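Local structure of hypothetical protein PH1789 (Pyrococcus horikoshii, 1WR2) at residues D129-G141 / L148-E160. The protein is of unknown function but belongs to the ATP-grasp superfamily of proteins. Sequence-based numbering, arbitrary orientation.
Sequences DPQFGHAIMFGLG and LKDVTFRLVPITE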
ATOM      1  N   ASP A 129      19.737   0.229   4.894  1.00 43.43           N
ATOM      2  CA  ASP A 129      20.754   0.277   5.940  1.00 44.29           C
ATOM      3  C   ASP A 129      21.980   1.052   5.452  1.00 45.77           C
ATOM      4  O   ASP A 129      22.353   0.975   4.276  1.00 44.38           O
ATOM      5  CB  ASP A 129      21.172  -1.137   6.336  1.00 45.15           C
ATOM      6  CG  ASP A 129      22.285  -1.146   7.366  1.00 45.60           C
ATOM      7  OD1 ASP A 129      21.987  -1.093   8.577  1.00 48.61           O
ATOM      8  OD2 ASP A 129      23.464  -1.191   6.964  1.00 43.27           O
ATOM      9  N   PRO A 130      22.634   1.800   6.357  1.00 47.40           N
ATOM     10  CA  PRO A 130      23.822   2.592   6.007  1.00 48.51           C
ATOM     11  C   PRO A 130      24.973   1.760   5.430  1.00 48.85           C
ATOM     12  O   PRO A 130      25.671   2.202   4.513  1.00 49.32           O
ATOM     13  CB  PRO A 130      24.202   3.249   7.335  1.00 48.28           C
ATOM     14  CG  PRO A 130      22.891   3.328   8.067  1.00 49.67           C
ATOM     15  CD  PRO A 130      22.272   1.996   7.771  1.00 47.87           C
ATOM     16  N   GLN A 131      25.149   0.554   5.962  1.00 48.44           N
ATOM     17  CA  GLN A 131      26.217  -0.349   5.538  1.00 46.15           C
ATOM     18  C   GLN A 131      25.826  -1.451   4.545  1.00 44.71           C
ATOM     19  O   GLN A 131      26.624  -1.819   3.685  1.00 42.64           O
ATOM     20  CB  GLN A 131      26.841  -1.020   6.767  1.00 47.04           C
ATOM     21  CG  GLN A 131      27.695  -0.118   7.647  1.00 50.53           C
ATOM     22  CD  GLN A 131      26.885   0.902   8.425  1.00 49.96           C
ATOM     23  OE1 GLN A 131      27.083   2.108   8.279  1.00 52.59           O
ATOM     24  NE2 GLN A 131      25.971   0.421   9.265  1.00 51.53           N
ATOM     25  N   PHE A 132      24.606  -1.972   4.657  1.00 42.08           N
ATOM     26  CA  PHE A 132      24.167  -3.070   3.799  1.00 41.90           C
ATOM     27  C   PHE A 132      23.179  -2.781   2.677  1.00 40.75           C
ATOM     28  O   PHE A 132      22.823  -3.690   1.928  1.00 40.19           O
ATOM     29  CB  PHE A 132      23.603  -4.192   4.677  1.00 42.56           C
ATOM     30  CG  PHE A 132      24.639  -4.870   5.537  1.00 43.97           C
ATOM     31  CD1 PHE A 132      25.395  -5.930   5.035  1.00 43.21           C
ATOM     32  CD2 PHE A 132      24.879  -4.433   6.832  1.00 45.31           C
ATOM     33  CE1 PHE A 132      26.377  -6.543   5.816  1.00 45.48           C
ATOM     34  CE2 PHE A 132      25.862  -5.040   7.625  1.00 46.22           C
ATOM     35  CZ  PHE A 132      26.612  -6.096   7.113  1.00 45.10           C
ATOM     36  N   GLY A 133      22.731  -1.538   2.552  1.00 38.29           N
ATOM     37  CA  GLY A 133      21.784  -1.219   1.497  1.00 37.91           C
ATOM     38  C   GLY A 133      20.343  -1.570   1.850  1.00 37.84           C
ATOM     39  O   GLY A 133      19.984  -1.670   3.032  1.00 34.28           O
ATOM     40  N   HIS A 134      19.514  -1.767   0.824  1.00 36.82           N
ATOM     41  CA  HIS A 134      18.103  -2.083   1.028  1.00 36.12           C
ATOM     42  C   HIS A 134      17.826  -3.511   1.460  1.00 35.84           C
ATOM     43  O   HIS A 134      18.484  -4.457   1.027  1.00 33.79           O
ATOM     44  CB  HIS A 134      17.282  -1.798  -0.239  1.00 37.15           C
ATOM     45  CG  HIS A 134      17.166  -0.344  -0.571  1.00 39.70           C
ATOM     46  ND1 HIS A 134      18.084   0.317  -1.359  1.00 37.18           N
ATOM     47  CD2 HIS A 134      16.246   0.582  -0.206  1.00 41.00           C
ATOM     48  CE1 HIS A 134      17.735   1.587  -1.467  1.00 42.24           C
ATOM     49  NE2 HIS A 134      16.622   1.774  -0.778  1.00 42.42           N
ATOM     50  N   ALA A 135      16.829  -3.650   2.325  1.00 33.43           N
ATOM     51  CA  ALA A 135      16.417  -4.949   2.814  1.00 31.08           C
ATOM     52  C   ALA A 135      14.906  -5.030   2.699  1.00 31.72           C
ATOM     53  O   ALA A 135      14.199  -4.030   2.873  1.00 31.62           O
ATOM     54  CB  ALA A 135      16.855  -5.130   4.255  1.00 26.65           C
ATOM     55  N   ILE A 136      14.419  -6.224   2.388  1.00 28.79           N
ATOM     56  CA  ILE A 136      13.004  -6.463   2.260  1.00 30.23           C
ATOM     57  C   ILE A 136      12.580  -7.347   3.440  1.00 31.21           C
ATOM     58  O   ILE A 136      13.282  -8.292   3.803  1.00 29.09           O
ATOM     59  CB  ILE A 136      12.694  -7.144   0.910  1.00 26.38           C
ATOM     60  CG1 ILE A 136      11.181  -7.298   0.732  1.00 28.05           C
ATOM     61  CG2 ILE A 136      13.416  -8.492   0.828  1.00 27.54           C
ATOM     62  CD1 ILE A 136      10.774  -7.573  -0.710  1.00 27.76           C
ATOM     63  N   MET A 137      11.446  -7.007   4.044  1.00 31.60           N
ATOM     64  CA  MET A 137      10.912  -7.727   5.206  1.00 33.53           C
ATOM     65  C   MET A 137       9.536  -8.310   4.918  1.00 33.82           C
ATOM     66  O   MET A 137       8.765  -7.767   4.120  1.00 31.43           O
ATOM     67  CB  MET A 137      10.764  -6.779   6.409  1.00 35.09           C
ATOM     68  CG  MET A 137      12.044  -6.385   7.136  1.00 40.80           C
ATOM     69  SD  MET A 137      13.248  -5.457   6.151  1.00 47.44           S
ATOM     70  CE  MET A 137      12.563  -3.783   6.178  1.00 47.33           C
ATOM     71  N   PHE A 138       9.224  -9.401   5.606  1.00 31.85           N
ATOM     72  CA  PHE A 138       7.938 -10.063   5.470  1.00 32.69           C
ATOM     73  C   PHE A 138       7.476 -10.555   6.831  1.00 32.71           C
ATOM     74  O   PHE A 138       8.283 -11.004   7.643  1.00 30.35           O
ATOM     75  CB  PHE A 138       8.025 -11.263   4.531  1.00 33.71           C
ATOM     76  CG  PHE A 138       6.774 -12.088   4.509  1.00 37.04           C
ATOM     77  CD1 PHE A 138       5.626 -11.617   3.876  1.00 34.09           C
ATOM     78  CD2 PHE A 138       6.725 -13.314   5.171  1.00 37.32           C
ATOM     79  CE1 PHE A 138       4.449 -12.346   3.903  1.00 35.10           C
ATOM     80  CE2 PHE A 138       5.547 -14.057   5.203  1.00 37.16           C
ATOM     81  CZ  PHE A 138       4.405 -13.574   4.569  1.00 38.18           C
ATOM     82  N   GLY A 139       6.171 -10.473   7.068  1.00 32.34           N
ATOM     83  CA  GLY A 139       5.601 -10.935   8.319  1.00 33.73           C
ATOM     84  C   GLY A 139       4.098 -10.755   8.242  1.00 36.88           C
ATOM     85  O   GLY A 139       3.613 -10.062   7.346  1.00 35.74           O
ATOM     86  N   LEU A 140       3.349 -11.369   9.153  1.00 36.48           N
ATOM     87  CA  LEU A 140       1.898 -11.216   9.132  1.00 37.78           C
ATOM     88  C   LEU A 140       1.500  -9.840   9.641  1.00 39.35           C
ATOM     89  O   LEU A 140       2.233  -9.211  10.409  1.00 39.21           O
ATOM     90  CB  LEU A 140       1.210 -12.276  10.001  1.00 37.44           C
ATOM     91  CG  LEU A 140       1.217 -13.730   9.524  1.00 38.68           C
ATOM     92  CD1 LEU A 140       0.285 -14.554  10.402  1.00 41.12           C
ATOM     93  CD2 LEU A 140       0.768 -13.808   8.084  1.00 40.63           C
ATOM     94  N   GLY A 141       0.328  -9.382   9.211  1.00 41.68           N
ATOM     95  CA  GLY A 141      -0.162  -8.086   9.642  1.00 45.93           C
ATOM     96  C   GLY A 141      -1.097  -8.242  10.825  1.00 50.04           C
ATOM     97  O   GLY A 141      -0.964  -9.178  11.612  1.00 52.13           O
ATOM     98  N   LEU A 148       3.747  -9.187  18.462  1.00 41.28           N
ATOM     99  CA  LEU A 148       4.253 -10.485  18.047  1.00 41.44           C
ATOM    100  C   LEU A 148       5.702 -10.433  17.569  1.00 41.74           C
ATOM    101  O   LEU A 148       6.420 -11.428  17.652  1.00 42.13           O
ATOM    102  CB  LEU A 148       3.342 -11.084  16.972  1.00 41.85           C
ATOM    103  CG  LEU A 148       1.921 -11.413  17.447  1.00 44.91           C
ATOM    104  CD1 LEU A 148       1.116 -12.012  16.303  1.00 46.48           C
ATOM    105  CD2 LEU A 148       1.980 -12.397  18.612  1.00 44.53           C
ATOM    106  N   LYS A 149       6.130  -9.278  17.068  1.00 41.22           N
ATOM    107  CA  LYS A 149       7.515  -9.104  16.627  1.00 42.29           C
ATOM    108  C   LYS A 149       7.978 -10.314  15.819  1.00 41.89           C
ATOM    109  O   LYS A 149       8.959 -10.966  16.183  1.00 42.60           O
ATOM    110  CB  LYS A 149       8.421  -8.950  17.858  1.00 43.89           C
ATOM    111  CG  LYS A 149       7.869  -8.002  18.929  1.00 47.59           C
ATOM    112  CD  LYS A 149       8.583  -8.157  20.279  1.00 49.64           C
ATOM    113  CE  LYS A 149       8.242  -9.489  20.953  1.00 52.68           C
ATOM    114  NZ  LYS A 149       8.769  -9.608  22.355  1.00 52.71           N
ATOM    115  N   ASP A 150       7.283 -10.612  14.726  1.00 38.05           N
ATOM    116  CA  ASP A 150       7.626 -11.770  13.907  1.00 38.82           C
ATOM    117  C   ASP A 150       7.825 -11.395  12.436  1.00 37.50           C
ATOM    118  O   ASP A 150       6.912 -11.503  11.626  1.00 36.77           O
ATOM    119  CB  ASP A 150       6.523 -12.824  14.052  1.00 37.36           C
ATOM    120  CG  ASP A 150       6.787 -14.079  13.246  1.00 37.95           C
ATOM    121  OD1 ASP A 150       7.936 -14.582  13.264  1.00 35.40           O
ATOM    122  OD2 ASP A 150       5.826 -14.570  12.611  1.00 37.70           O
ATOM    123  N   VAL A 151       9.027 -10.942  12.105  1.00 36.09           N
ATOM    124  CA  VAL A 151       9.332 -10.552  10.738  1.00 36.90           C
ATOM    125  C   VAL A 151      10.671 -11.138  10.330  1.00 37.27           C
ATOM    126  O   VAL A 151      11.585 -11.237  11.146  1.00 39.81           O
ATOM    127  CB  VAL A 151       9.403  -9.008  10.595  1.00 36.85           C
ATOM    128  CG1 VAL A 151       8.142  -8.370  11.169  1.00 36.58           C
ATOM    129  CG2 VAL A 151      10.628  -8.474  11.317  1.00 43.19           C
ATOM    130  N   THR A 152      10.780 -11.538   9.070  1.00 36.07           N
ATOM    131  CA  THR A 152      12.028 -12.080   8.555  1.00 35.95           C
ATOM    132  C   THR A 152      12.493 -11.076   7.501  1.00 35.14           C
ATOM    133  O   THR A 152      11.682 -10.274   7.021  1.00 30.64           O
ATOM    134  CB  THR A 152      11.816 -13.472   7.912  1.00 35.97           C
ATOM    135  OG1 THR A 152      10.839 -13.386   6.860  1.00 37.11           O
ATOM    136  CG2 THR A 152      11.334 -14.463   8.961  1.00 39.11           C
ATOM    137  N   PHE A 153      13.778 -11.097   7.153  1.00 33.54           N
ATOM    138  CA  PHE A 153      14.285 -10.163   6.156  1.00 35.17           C
ATOM    139  C   PHE A 153      15.348 -10.784   5.259  1.00 35.35           C
ATOM    140  O   PHE A 153      15.840 -11.888   5.521  1.00 34.46           O
ATOM    141  CB  PHE A 153      14.845  -8.901   6.838  1.00 36.42           C
ATOM    142  CG  PHE A 153      16.257  -9.047   7.339  1.00 39.38           C
ATOM    143  CD1 PHE A 153      17.341  -8.763   6.506  1.00 41.79           C
ATOM    144  CD2 PHE A 153      16.508  -9.475   8.638  1.00 39.48           C
ATOM    145  CE1 PHE A 153      18.661  -8.904   6.965  1.00 41.61           C
ATOM    146  CE2 PHE A 153      17.820  -9.620   9.108  1.00 42.78           C
ATOM    147  CZ  PHE A 153      18.900  -9.332   8.265  1.00 41.42           C
ATOM    148  N   ARG A 154      15.688 -10.066   4.194  1.00 33.93           N
ATOM    149  CA  ARG A 154      16.692 -10.516   3.237  1.00 35.96           C
ATOM    150  C   ARG A 154      17.211  -9.259   2.547  1.00 35.67           C
ATOM    151  O   ARG A 154      16.492  -8.260   2.463  1.00 33.87           O
ATOM    152  CB  ARG A 154      16.034 -11.444   2.209  1.00 36.75           C
ATOM    153  CG  ARG A 154      16.715 -12.790   2.006  1.00 45.20           C
ATOM    154  CD  ARG A 154      17.017 -13.464   3.325  1.00 44.48           C
ATOM    155  NE  ARG A 154      16.750 -14.895   3.288  1.00 44.83           N
ATOM    156  CZ  ARG A 154      16.120 -15.547   4.257  1.00 45.66           C
ATOM    157  NH1 ARG A 154      15.696 -14.888   5.329  1.00 43.34           N
ATOM    158  NH2 ARG A 154      15.916 -16.850   4.158  1.00 48.14           N
ATOM    159  N   LEU A 155      18.450  -9.284   2.069  1.00 35.45           N
ATOM    160  CA  LEU A 155      18.978  -8.113   1.375  1.00 36.68           C
ATOM    161  C   LEU A 155      18.479  -8.121  -0.070  1.00 36.95           C
ATOM    162  O   LEU A 155      18.363  -9.175  -0.697  1.00 36.33           O
ATOM    163  CB  LEU A 155      20.509  -8.102   1.407  1.00 38.10           C
ATOM    164  CG  LEU A 155      21.106  -7.913   2.800  1.00 38.99           C
ATOM    165  CD1 LEU A 155      22.629  -7.814   2.711  1.00 40.47           C
ATOM    166  CD2 LEU A 155      20.521  -6.647   3.425  1.00 36.22           C
ATOM    167  N   VAL A 156      18.154  -6.940  -0.577  1.00 35.36           N
ATOM    168  CA  VAL A 156      17.677  -6.800  -1.943  1.00 37.27           C
ATOM    169  C   VAL A 156      18.910  -6.671  -2.847  1.00 38.27           C
ATOM    170  O   VAL A 156      19.862  -5.979  -2.500  1.00 37.37           O
ATOM    171  CB  VAL A 156      16.796  -5.537  -2.071  1.00 36.86           C
ATOM    172  CG1 VAL A 156      16.387  -5.315  -3.519  1.00 37.85           C
ATOM    173  CG2 VAL A 156      15.567  -5.681  -1.181  1.00 34.52           C
ATOM    174  N   PRO A 157      18.906  -7.327  -4.020  1.00 39.64           N
ATOM    175  CA  PRO A 157      17.869  -8.182  -4.602  1.00 40.44           C
ATOM    176  C   PRO A 157      17.848  -9.587  -4.020  1.00 41.18           C
ATOM    177  O   PRO A 157      18.886 -10.137  -3.648  1.00 42.63           O
ATOM    178  CB  PRO A 157      18.228  -8.188  -6.081  1.00 40.20           C
ATOM    179  CG  PRO A 157      19.728  -8.235  -6.017  1.00 40.82           C
ATOM    180  CD  PRO A 157      20.046  -7.192  -4.952  1.00 40.59           C
ATOM    181  N   ILE A 158      16.659 -10.170  -3.947  1.00 40.44           N
ATOM    182  CA  ILE A 158      16.514 -11.518  -3.417  1.00 41.95           C
ATOM    183  C   ILE A 158      16.205 -12.476  -4.561  1.00 42.96           C
ATOM    184  O   ILE A 158      15.740 -12.062  -5.622  1.00 41.85           O
ATOM    185  CB  ILE A 158      15.358 -11.606  -2.394  1.00 40.87           C
ATOM    186  CG1 ILE A 158      14.030 -11.273  -3.084  1.00 37.14           C
ATOM    187  CG2 ILE A 158      15.613 -10.652  -1.230  1.00 37.59           C
ATOM    188  CD1 ILE A 158      12.813 -11.377  -2.183  1.00 39.07           C
ATOM    189  N   THR A 159      16.471 -13.758  -4.338  1.00 43.39           N
ATOM    190  CA  THR A 159      16.188 -14.776  -5.334  1.00 43.08           C
ATOM    191  C   THR A 159      14.888 -15.434  -4.911  1.00 44.22           C
ATOM    192  O   THR A 159      14.385 -15.172  -3.813  1.00 42.72           O
ATOM    193  CB  THR A 159      17.311 -15.827  -5.383  1.00 42.91           C
ATOM    194  OG1 THR A 159      17.515 -16.365  -4.072  1.00 43.45           O
ATOM    195  CG2 THR A 159      18.609 -15.190  -5.869  1.00 40.97           C
ATOM    196  N   GLU A 160      14.325 -16.272  -5.774  1.00 45.31           N
ATOM    197  CA  GLU A 160      13.082 -16.940  -5.424  1.00 46.37           C
ATOM    198  C   GLU A 160      13.315 -17.817  -4.204  1.00 45.65           C
ATOM    199  O   GLU A 160      12.411 -18.017  -3.392  1.00 45.04           O
ATOM    200  CB  GLU A 160      12.561 -17.795  -6.579  1.00 48.00           C
ATOM    201  CG  GLU A 160      11.296 -18.540  -6.198  1.00 51.48           C
ATOM    202  CD  GLU A 160      10.708 -19.337  -7.334  1.00 54.89           C
ATOM    203  OE1 GLU A 160       9.692 -20.024  -7.100  1.00 55.74           O
ATOM    204  OE2 GLU A 160      11.253 -19.275  -8.456  1.00 56.50           O
TER
HETATM  205  O   HOH W   1       4.595 -12.803  11.207  1.00 33.41           O
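V156 turns CG2 anti to its own carbonyl carbon, which brings this methyl to 3.8 Å from I136 CB. I136 carries CG1 anti to its backbone N (chi1 -176°), and this sets its other branch, CG2, between the backbone N and the carbonyl carbon. There CG2 meets I158 CG2 at 3.7 Å, the two side chains crossing at about a right angle. I136 is thus gripped by two residues just past the end of strand 152-155.

The backbones pair as antiparallel strands. I136 and R154 form one hydrogen-bonded pair, and F138 and T152 form the next. The bond from I136 N to R154 O is 2.9 Å long. V156 N extends the pairing to H134 O at 3.0 Å. Beyond T152 the direct bonding gives way to a water. It accepts from L140 N and donates to both O and OD2 of D150.

A135, M137, F153 and L155 share one face of the sheet. M137 CG and SD both lie against F153 CB, at 3.8 and 3.9 Å. L155 sets CD2 4.1 Å from A135 CB, while its CD1 meets F132 CD1 obliquely. On the opposite face, with I136, T152 OG1 sits at the edge of the F138 ring, near its plane, but its hydrogen bond goes to M166 O. R154 also starts from this face. Its guanidinium turns back through NH1 to F153 O and also forms a salt bridge with E169.

Strand 152-155 is an outermost strand of the six-stranded antiparallel sheet, and strand 133-140 lies between it and strand 120-129. Helix 187-203 packs on I136 and F138, and helix 160-168 covers F138 and R154.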